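Side-chain contacts in type II secretion system protein C (Vibrio cholerae, PDB 2I6V), which is probably required for type II secretion of cholera toxin and other proteins through the outer membrane, and is represented here by its PDZ domain: residues Phe4-Leu9 with Glu33-Gln38; Ala45-Asp50 with Asn65-Met70; Leu72-Asp77 with His81-Gln86. All coordinates share one frame; numbering follows the deposited sequence. Where two conformers were deposited one is given.

Contact 1: residues Phe4-Leu9 with Glu33-Gln38; sequences FQYVRL and ESIGLQ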
loop_
_atom_site.group_PDB
_atom_site.type_symbol
_atom_site.label_atom_id
_atom_site.label_comp_id
_atom_site.label_asym_id
_atom_site.label_seq_id
_atom_site.Cartn_x
_atom_site.Cartn_y
_atom_site.Cartn_z
ATOM N N PHE A 4 1.322 -2.299 -9.311
ATOM C CA PHE A 4 1.709 -1.046 -9.971
ATOM C C PHE A 4 0.593 -0.370 -10.768
ATOM O O PHE A 4 0.695 0.814 -11.083
ATOM C CB PHE A 4 2.954 -1.249 -10.855
ATOM C CG PHE A 4 2.747 -2.192 -12.007
ATOM C CD1 PHE A 4 2.235 -1.734 -13.216
ATOM C CD2 PHE A 4 3.098 -3.534 -11.897
ATOM C CE1 PHE A 4 2.054 -2.606 -14.282
ATOM C CE2 PHE A 4 2.924 -4.408 -12.957
ATOM C CZ PHE A 4 2.397 -3.947 -14.149
ATOM N N GLN A 5 -0.463 -1.113 -11.089
ATOM C CA GLN A 5 -1.613 -0.519 -11.775
ATOM C C GLN A 5 -2.392 0.386 -10.819
ATOM O O GLN A 5 -3.039 1.350 -11.253
ATOM C CB GLN A 5 -2.553 -1.608 -12.319
ATOM C CG GLN A 5 -1.910 -2.579 -13.304
ATOM C CD GLN A 5 -1.643 -1.955 -14.666
ATOM O OE1 GLN A 5 -2.001 -0.800 -14.928
ATOM N NE2 GLN A 5 -1.032 -2.742 -15.563
ATOM N N TYR A 6 -2.305 0.069 -9.524
ATOM C CA TYR A 6 -3.130 0.702 -8.486
ATOM C C TYR A 6 -2.400 1.829 -7.783
ATOM O O TYR A 6 -3.011 2.823 -7.408
ATOM C CB TYR A 6 -3.532 -0.323 -7.410
ATOM C CG TYR A 6 -4.371 -1.478 -7.920
ATOM C CD1 TYR A 6 -5.754 -1.472 -7.772
ATOM C CD2 TYR A 6 -3.781 -2.572 -8.548
ATOM C CE1 TYR A 6 -6.528 -2.523 -8.228
ATOM C CE2 TYR A 6 -4.547 -3.641 -9.002
ATOM C CZ TYR A 6 -5.923 -3.604 -8.843
ATOM O OH TYR A 6 -6.692 -4.659 -9.302
ATOM N N VAL A 7 -1.094 1.661 -7.581
ATOM C CA VAL A 7 -0.379 2.551 -6.683
ATOM C C VAL A 7 1.126 2.496 -6.915
ATOM O O VAL A 7 1.665 1.484 -7.390
ATOM C CB VAL A 7 -0.704 2.201 -5.200
ATOM C CG1 VAL A 7 -0.082 0.847 -4.815
ATOM C CG2 VAL A 7 -0.216 3.300 -4.275
ATOM N N ARG A 8 1.796 3.599 -6.589
ATOM C CA ARG A 8 3.249 3.629 -6.529
ATOM C C ARG A 8 3.649 4.002 -5.110
ATOM O O ARG A 8 2.959 4.791 -4.451
ATOM C CB ARG A 8 3.826 4.609 -7.557
ATOM C CG ARG A 8 3.776 4.025 -8.970
ATOM C CD ARG A 8 4.137 5.000 -10.075
ATOM N NE ARG A 8 3.687 4.422 -11.339
ATOM C CZ ARG A 8 3.598 5.068 -12.494
ATOM N NH1 ARG A 8 3.167 4.412 -13.567
ATOM N NH2 ARG A 8 3.960 6.344 -12.589
ATOM N N LEU A 9 4.751 3.422 -4.638
ATOM C CA LEU A 9 5.183 3.624 -3.257
ATOM C C LEU A 9 6.628 4.086 -3.185
ATOM O O LEU A 9 7.470 3.655 -3.975
ATOM C CB LEU A 9 5.042 2.324 -2.466
ATOM C CG LEU A 9 3.648 1.698 -2.406
ATOM C CD1 LEU A 9 3.734 0.357 -1.703
ATOM C CD2 LEU A 9 2.690 2.642 -1.685
ATOM N N GLU A 33 -8.282 6.137 -8.335
ATOM C CA GLU A 33 -9.401 6.954 -7.881
ATOM C C GLU A 33 -10.560 6.125 -7.334
ATOM O O GLU A 33 -11.168 6.500 -6.327
ATOM C CB GLU A 33 -9.886 7.877 -8.996
ATOM C CG GLU A 33 -8.806 8.863 -9.472
ATOM C CD GLU A 33 -8.450 9.921 -8.424
ATOM O OE1 GLU A 33 -9.320 10.265 -7.591
ATOM O OE2 GLU A 33 -7.307 10.411 -8.449
ATOM N N SER A 34 -10.869 5.010 -7.990
ATOM C CA SER A 34 -12.016 4.191 -7.563
ATOM C C SER A 34 -11.812 3.582 -6.170
ATOM O O SER A 34 -12.781 3.344 -5.449
ATOM C CB SER A 34 -12.389 3.126 -8.601
ATOM O OG SER A 34 -11.396 2.127 -8.743
ATOM N N ILE A 35 -10.558 3.367 -5.770
ATOM C CA ILE A 35 -10.295 2.808 -4.435
ATOM C C ILE A 35 -10.139 3.891 -3.371
ATOM O O ILE A 35 -10.083 3.593 -2.181
ATOM C CB ILE A 35 -9.075 1.838 -4.405
ATOM C CG1 ILE A 35 -7.772 2.580 -4.686
ATOM C CG2 ILE A 35 -9.235 0.655 -5.390
ATOM C CD1 ILE A 35 -6.582 1.644 -4.749
ATOM N N GLY A 36 -10.076 5.145 -3.812
ATOM C CA GLY A 36 -10.112 6.279 -2.903
ATOM C C GLY A 36 -8.771 6.688 -2.340
ATOM O O GLY A 36 -8.712 7.271 -1.261
ATOM N N LEU A 37 -7.695 6.394 -3.058
ATOM C CA LEU A 37 -6.382 6.875 -2.632
ATOM C C LEU A 37 -6.174 8.322 -3.052
ATOM O O LEU A 37 -6.826 8.819 -3.978
ATOM C CB LEU A 37 -5.269 6.011 -3.228
ATOM C CG LEU A 37 -5.056 4.644 -2.584
ATOM C CD1 LEU A 37 -4.014 3.863 -3.370
ATOM C CD2 LEU A 37 -4.618 4.826 -1.136
ATOM N N GLN A 38 -5.259 8.998 -2.364
ATOM C CA GLN A 38 -4.886 10.358 -2.704
ATOM C C GLN A 38 -3.372 10.458 -2.667
ATOM O O GLN A 38 -2.728 9.839 -1.813
ATOM C CB GLN A 38 -5.520 11.354 -1.729
ATOM C CG GLN A 38 -7.036 11.357 -1.817
ATOM C CD GLN A 38 -7.681 12.419 -0.947
ATOM O OE1 GLN A 38 -6.994 13.216 -0.308
ATOM N NE2 GLN A 38 -9.012 12.427 -0.914
#
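Val-7 and Leu-37 meet through one methyl of each, their side chains crossing at about a right angle. CD1 of Leu-37 lies 3.9 Å from CG2 of Val-7 and reaches almost as near to Val-7 CB, so the leucine methyl sits against the branch point of the valine. In Leu-37, CD1 is anti to CA (chi2 175°), which carries that methyl straight out from the segment 33-38 toward the strand. Leu-37 CD1 also stands 4.3 Å from Tyr-6 O. Beside this pair, Ile-35 approaches Tyr-6 with the end of its chain: its CD1 is 4.4 Å from CD1 of the tyrosine, at the ring edge and near the ring plane, so neither face of the ring is used here.

In the PDZ fold, these residues join the start of strand 7-14 to the exit of helix 29-34. The helix stops in a Schellman motif at Gly-36, whose positive phi turns the chain while its N keeps a 3.1 Å bond to Glu-33 O. Ile-35 and Leu-37, on either side of this glycine in sequence, both point their CB atoms toward the segment 4-9.

The two pairs bury only 136 Å² between the segments, and other residues complete the core around them. Val-83 touches both Ile-35 and Leu-37, and Ile-85 touches Tyr-6 and Ile-35. At the far end of the tyrosine, OH is hydrogen-bonded to Gln-86 O, while Phe-87 meets the ring with its own plane turned by about 85°.

Contact 2: residues Ala45-Asp50 with Asn65-Met70; sequences ALNGLD and NEMTEM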
loop_
_atom_site.group_PDB
_atom_site.type_symbol
_atom_site.label_atom_id
_atom_site.label_comp_id
_atom_site.label_asym_id
_atom_site.label_seq_id
_atom_site.Cartn_x
_atom_site.Cartn_y
_atom_site.Cartn_z
ATOM N N ALA A 45 0.124 -0.243 6.445
ATOM C CA ALA A 45 -0.088 -1.686 6.540
ATOM C C ALA A 45 -0.683 -2.247 5.265
ATOM O O ALA A 45 -1.327 -1.529 4.495
ATOM C CB ALA A 45 -0.983 -2.011 7.730
ATOM N N LEU A 46 -0.480 -3.544 5.063
ATOM C CA LEU A 46 -1.043 -4.263 3.932
ATOM C C LEU A 46 -1.663 -5.540 4.486
ATOM O O LEU A 46 -0.977 -6.327 5.137
ATOM C CB LEU A 46 0.074 -4.586 2.932
ATOM C CG LEU A 46 -0.284 -5.146 1.562
ATOM C CD1 LEU A 46 -1.411 -4.340 0.918
ATOM C CD2 LEU A 46 0.968 -5.136 0.672
ATOM N N ASN A 47 -2.965 -5.733 4.262
ATOM C CA ASN A 47 -3.688 -6.835 4.905
ATOM C C ASN A 47 -3.492 -6.893 6.427
ATOM O O ASN A 47 -3.474 -7.979 7.023
ATOM C CB ASN A 47 -3.296 -8.177 4.281
ATOM C CG ASN A 47 -3.745 -8.303 2.844
ATOM O OD1 ASN A 47 -4.394 -7.408 2.300
ATOM N ND2 ASN A 47 -3.402 -9.424 2.218
ATOM N N GLY A 48 -3.334 -5.730 7.054
ATOM C CA GLY A 48 -3.200 -5.652 8.510
ATOM C C GLY A 48 -1.792 -5.922 9.012
ATOM O O GLY A 48 -1.522 -5.869 10.212
ATOM N N LEU A 49 -0.888 -6.204 8.083
ATOM C CA LEU A 49 0.488 -6.510 8.406
ATOM C C LEU A 49 1.353 -5.276 8.146
ATOM O O LEU A 49 1.085 -4.487 7.238
ATOM C CB LEU A 49 0.977 -7.686 7.566
ATOM C CG LEU A 49 0.273 -9.027 7.833
ATOM C CD1 LEU A 49 0.368 -9.945 6.628
ATOM C CD2 LEU A 49 0.850 -9.690 9.079
ATOM N N ASP A 50 2.405 -5.129 8.941
ATOM C CA ASP A 50 3.226 -3.919 8.912
ATOM C C ASP A 50 4.080 -3.871 7.640
ATOM O O ASP A 50 4.910 -4.743 7.418
ATOM C CB ASP A 50 4.087 -3.908 10.181
ATOM C CG ASP A 50 4.836 -2.599 10.397
ATOM O OD1 ASP A 50 5.096 -1.851 9.424
ATOM O OD2 ASP A 50 5.182 -2.348 11.572
ATOM N N ASN A 65 -0.216 -14.528 -5.798
ATOM C CA ASN A 65 -0.891 -15.155 -6.931
ATOM C C ASN A 65 -2.173 -15.885 -6.524
ATOM O O ASN A 65 -2.984 -16.253 -7.381
ATOM C CB ASN A 65 0.045 -16.118 -7.656
ATOM C CG ASN A 65 0.601 -17.183 -6.741
ATOM O OD1 ASN A 65 1.236 -16.881 -5.728
ATOM N ND2 ASN A 65 0.376 -18.442 -7.098
ATOM N N GLU A 66 -2.349 -16.108 -5.221
ATOM C CA GLU A 66 -3.563 -16.739 -4.708
ATOM C C GLU A 66 -4.535 -15.712 -4.147
ATOM O O GLU A 66 -5.614 -16.060 -3.670
ATOM C CB GLU A 66 -3.239 -17.774 -3.629
ATOM C CG GLU A 66 -2.843 -19.137 -4.165
ATOM C CD GLU A 66 -1.379 -19.216 -4.541
ATOM O OE1 GLU A 66 -0.564 -18.507 -3.911
ATOM O OE2 GLU A 66 -1.042 -19.994 -5.462
ATOM N N MET A 67 -4.143 -14.447 -4.196
ATOM C CA MET A 67 -4.975 -13.388 -3.648
ATOM C C MET A 67 -5.951 -12.841 -4.673
ATOM O O MET A 67 -5.601 -12.667 -5.840
ATOM C CB MET A 67 -4.111 -12.249 -3.141
ATOM C CG MET A 67 -3.217 -12.640 -2.005
ATOM S SD MET A 67 -3.045 -11.251 -0.889
ATOM C CE MET A 67 -4.548 -11.420 0.066
ATOM N N THR A 68 -7.168 -12.557 -4.229
ATOM C CA THR A 68 -8.137 -11.900 -5.096
ATOM C C THR A 68 -8.404 -10.468 -4.645
ATOM O O THR A 68 -9.063 -9.704 -5.345
ATOM C CB THR A 68 -9.475 -12.663 -5.158
ATOM O OG1 THR A 68 -10.047 -12.747 -3.847
ATOM C CG2 THR A 68 -9.262 -14.070 -5.716
ATOM N N GLU A 69 -7.897 -10.110 -3.469
ATOM C CA GLU A 69 -8.088 -8.764 -2.943
ATOM C C GLU A 69 -7.050 -8.486 -1.873
ATOM O O GLU A 69 -6.477 -9.418 -1.307
ATOM C CB GLU A 69 -9.492 -8.610 -2.350
ATOM C CG GLU A 69 -9.792 -9.607 -1.234
ATOM C CD GLU A 69 -11.260 -9.641 -0.825
ATOM O OE1 GLU A 69 -12.107 -9.053 -1.529
ATOM O OE2 GLU A 69 -11.566 -10.268 0.213
ATOM N N MET A 70 -6.816 -7.204 -1.602
ATOM C CA MET A 70 -5.896 -6.772 -0.547
ATOM C C MET A 70 -6.452 -5.521 0.110
ATOM O O MET A 70 -7.211 -4.778 -0.509
ATOM C CB MET A 70 -4.535 -6.399 -1.126
ATOM C CG MET A 70 -3.820 -7.481 -1.870
ATOM S SD MET A 70 -2.132 -6.949 -2.183
ATOM C CE MET A 70 -2.357 -5.221 -2.570
#
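Asn-47 and Met-70 bring their CA atoms to 5.9 Å where the type I' turn Leu-46 to Leu-49 passes the start of strand 69-76. In this PDZ domain the turn forms a tight hairpin between strands 42-46 and 49-50, closed by Leu-46 N to Leu-49 O and Leu-49 N to Leu-46 O, and strand 42-46 is itself the antiparallel neighbour of strand 69-76.

The Asn-47 amide reaches across with its two ends doing different work. OD1 accepts a hydrogen bond from the backbone N of Ser-71 and lies 3.3 Å from CA of Met-70. ND2 is directed toward Met-67, which comes from the opposite direction; bends at chi2 and chi3 (82°) bring Met-67 CE to 3.2 Å from Asn-47 ND2, with SD next nearest, a close contact and not a hydrogen bond.

Deeper in, Leu-46 and Met-70 make the apolar part of the contact. Leu-46 also packs on Leu-60 and Phe-61 of helix 54-62, and Met-70 on Met-64, Ile-85 and Phe-87, so this pair belongs to the core beneath the helix. Chi3 of Met-70 (-39°) folds its methyl back, and CE comes to 3.7 Å from CD1 of Leu-46.

Contact 3: residues Leu72-Asp77 with His81-Gln86; sequences LTVERD and HDVYIQ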
loop_
_atom_site.group_PDB
_atom_site.type_symbol
_atom_site.label_atom_id
_atom_site.label_comp_id
_atom_site.label_asym_id
_atom_site.label_seq_id
_atom_site.Cartn_x
_atom_site.Cartn_y
_atom_site.Cartn_z
ATOM N N LEU A 72 -5.118 -1.950 1.987
ATOM C CA LEU A 72 -3.989 -1.087 2.281
ATOM C C LEU A 72 -4.468 -0.083 3.319
ATOM O O LEU A 72 -5.440 0.632 3.087
ATOM C CB LEU A 72 -3.567 -0.365 1.006
ATOM C CG LEU A 72 -2.326 0.516 0.994
ATOM C CD1 LEU A 72 -1.052 -0.299 1.219
ATOM C CD2 LEU A 72 -2.262 1.234 -0.346
ATOM N N THR A 73 -3.803 -0.042 4.472
ATOM C CA THR A 73 -4.162 0.918 5.499
ATOM C C THR A 73 -3.350 2.174 5.243
ATOM O O THR A 73 -2.122 2.110 5.170
ATOM C CB THR A 73 -3.845 0.392 6.915
ATOM O OG1 THR A 73 -4.559 -0.831 7.149
ATOM C CG2 THR A 73 -4.257 1.424 7.972
ATOM N N VAL A 74 -4.025 3.308 5.106
ATOM C CA VAL A 74 -3.297 4.569 4.898
ATOM C C VAL A 74 -3.621 5.593 5.977
ATOM O O VAL A 74 -4.679 5.527 6.604
ATOM C CB VAL A 74 -3.583 5.192 3.519
ATOM C CG1 VAL A 74 -3.231 4.203 2.401
ATOM C CG2 VAL A 74 -5.043 5.645 3.421
ATOM N N GLU A 75 -2.706 6.535 6.173
ATOM C CA GLU A 75 -2.911 7.642 7.098
ATOM C C GLU A 75 -3.038 8.925 6.284
ATOM O O GLU A 75 -2.210 9.201 5.412
ATOM C CB GLU A 75 -1.731 7.742 8.057
ATOM C CG GLU A 75 -1.998 8.541 9.315
ATOM C CD GLU A 75 -1.002 8.200 10.406
ATOM O OE1 GLU A 75 0.190 8.531 10.238
ATOM O OE2 GLU A 75 -1.400 7.574 11.418
ATOM N N ARG A 76 -4.086 9.697 6.572
ATOM C CA ARG A 76 -4.388 10.918 5.854
ATOM C C ARG A 76 -4.968 11.899 6.868
ATOM O O ARG A 76 -5.938 11.583 7.550
ATOM C CB ARG A 76 -5.397 10.636 4.725
ATOM C CG ARG A 76 -5.744 11.850 3.881
ATOM C CD ARG A 76 -6.953 11.559 2.995
ATOM N NE ARG A 76 -6.682 10.421 2.131
ATOM C CZ ARG A 76 -7.615 9.693 1.527
ATOM N NH1 ARG A 76 -8.898 9.986 1.699
ATOM N NH2 ARG A 76 -7.261 8.662 0.762
ATOM N N ASP A 77 -4.337 13.060 6.988
ATOM C CA ASP A 77 -4.760 14.078 7.952
ATOM C C ASP A 77 -4.860 13.506 9.375
ATOM O O ASP A 77 -5.785 13.831 10.137
ATOM C CB ASP A 77 -6.075 14.720 7.509
ATOM C CG ASP A 77 -5.995 15.295 6.109
ATOM O OD1 ASP A 77 -4.933 15.858 5.748
ATOM O OD2 ASP A 77 -6.989 15.174 5.362
ATOM N N HIS A 81 -7.448 4.855 7.554
ATOM C CA HIS A 81 -8.536 4.049 7.033
ATOM C C HIS A 81 -8.012 3.013 6.053
ATOM O O HIS A 81 -6.865 3.092 5.599
ATOM C CB HIS A 81 -9.614 4.910 6.379
ATOM C CG HIS A 81 -9.238 5.423 5.026
ATOM N ND1 HIS A 81 -8.503 6.573 4.846
ATOM C CD2 HIS A 81 -9.517 4.955 3.786
ATOM C CE1 HIS A 81 -8.334 6.787 3.552
ATOM N NE2 HIS A 81 -8.940 5.819 2.887
ATOM N N ASP A 82 -8.863 2.044 5.733
ATOM C CA ASP A 82 -8.465 0.955 4.857
ATOM C C ASP A 82 -8.981 1.179 3.446
ATOM O O ASP A 82 -10.141 1.567 3.245
ATOM C CB ASP A 82 -8.980 -0.377 5.398
ATOM C CG ASP A 82 -8.189 -0.856 6.600
ATOM O OD1 ASP A 82 -7.157 -0.223 6.924
ATOM O OD2 ASP A 82 -8.599 -1.857 7.223
ATOM N N VAL A 83 -8.091 0.950 2.487
ATOM C CA VAL A 83 -8.388 1.037 1.074
ATOM C C VAL A 83 -8.485 -0.390 0.558
ATOM O O VAL A 83 -7.621 -1.224 0.826
ATOM C CB VAL A 83 -7.263 1.785 0.351
ATOM C CG1 VAL A 83 -7.414 1.668 -1.144
ATOM C CG2 VAL A 83 -7.252 3.257 0.790
ATOM N N TYR A 84 -9.565 -0.677 -0.155
ATOM C CA TYR A 84 -9.798 -2.023 -0.625
ATOM C C TYR A 84 -9.423 -2.165 -2.089
ATOM O O TYR A 84 -9.985 -1.503 -2.965
ATOM C CB TYR A 84 -11.242 -2.426 -0.349
ATOM C CG TYR A 84 -11.575 -2.281 1.117
ATOM C CD1 TYR A 84 -11.098 -3.202 2.045
ATOM C CD2 TYR A 84 -12.329 -1.210 1.580
ATOM C CE1 TYR A 84 -11.382 -3.072 3.393
ATOM C CE2 TYR A 84 -12.620 -1.070 2.928
ATOM C CZ TYR A 84 -12.144 -2.005 3.829
ATOM O OH TYR A 84 -12.428 -1.876 5.168
ATOM N N ILE A 85 -8.429 -3.007 -2.328
ATOM C CA ILE A 85 -7.946 -3.286 -3.662
ATOM C C ILE A 85 -8.547 -4.600 -4.170
ATOM O O ILE A 85 -8.398 -5.645 -3.538
ATOM C CB ILE A 85 -6.399 -3.342 -3.657
ATOM C CG1 ILE A 85 -5.824 -1.923 -3.549
ATOM C CG2 ILE A 85 -5.865 -4.055 -4.894
ATOM C CD1 ILE A 85 -4.348 -1.886 -3.191
ATOM N N GLN A 86 -9.243 -4.530 -5.301
ATOM C CA GLN A 86 -9.873 -5.696 -5.903
ATOM C C GLN A 86 -9.008 -6.166 -7.066
ATOM O O GLN A 86 -8.754 -5.394 -7.982
ATOM C CB GLN A 86 -11.251 -5.314 -6.446
ATOM C CG GLN A 86 -11.985 -6.460 -7.106
ATOM C CD GLN A 86 -12.318 -7.555 -6.104
ATOM O OE1 GLN A 86 -13.099 -7.339 -5.167
ATOM N NE2 GLN A 86 -11.720 -8.724 -6.286
#
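Leu-72 pairs with Val-83 and Val-74 with His-81 as antiparallel hydrogen-bonded pairs of a beta hairpin, the one built from strands 69-76 and 79-86 of the PDZ fold. Four backbone bonds hold them, the shortest being Val-83 N to Leu-72 O at 2.7 Å.

Between these pairs lies the non-hydrogen-bonded pair Thr-73 and Asp-82, whose side chains stand on the other face. There Thr-73 OG1 donates to Asp-82 OD1 over 2.7 Å, meeting it from above the carboxylate plane, 38° out of it.

On the face shared by Leu-72, Val-74 and Val-83, the branched side chains pack inward, with Val-74 CG2 4.2 Å from Val-83 CG2. His-81 lies alongside Val-74, pointing the same way. With chi1 at 76°, CG of His-81 lies between its own backbone N and carbonyl carbon, and the ring comes to rest beside Val-74, whose CG2 covers one face of the imidazole, 3.5 Å from His-81 CE1.

Arg-76 arrives at the edge of this ring with NH2 in the ring plane, the guanidinium turned 72° against it. His-81 CE1 stands 3.4 Å above the guanidinium plane, offset toward its rim. What positions the arginine lies further out: Arg-76 NH2 forms a salt bridge with Asp-41 OD2 and a hydrogen bond to Gly-36 O.

Overall arrangement
All three contacts reach the same antiparallel sheet. Contact 1 is the buried one, purely apolar between its segments, and sets the helix 29-34 exit against strand 7-14. Contacts 2 and 3 are only partly buried and share strand 69-76, one at its start and the other further along. In contact 2 an asparagine amide packs against methionines and takes its bond from Ser-71, next to the segment, whereas backbone and side-chain hydrogen bonds run across contact 3. Contact 3 adjoins both others: Met-70 O is hydrogen-bonded to Ile-85 N, and Tyr-6 OH to Gln-86 O and Gly-36 O to Arg-76 NH2 tie it to contact 1. Contacts 1 and 2 do not touch, their centres lying 15 Å apart.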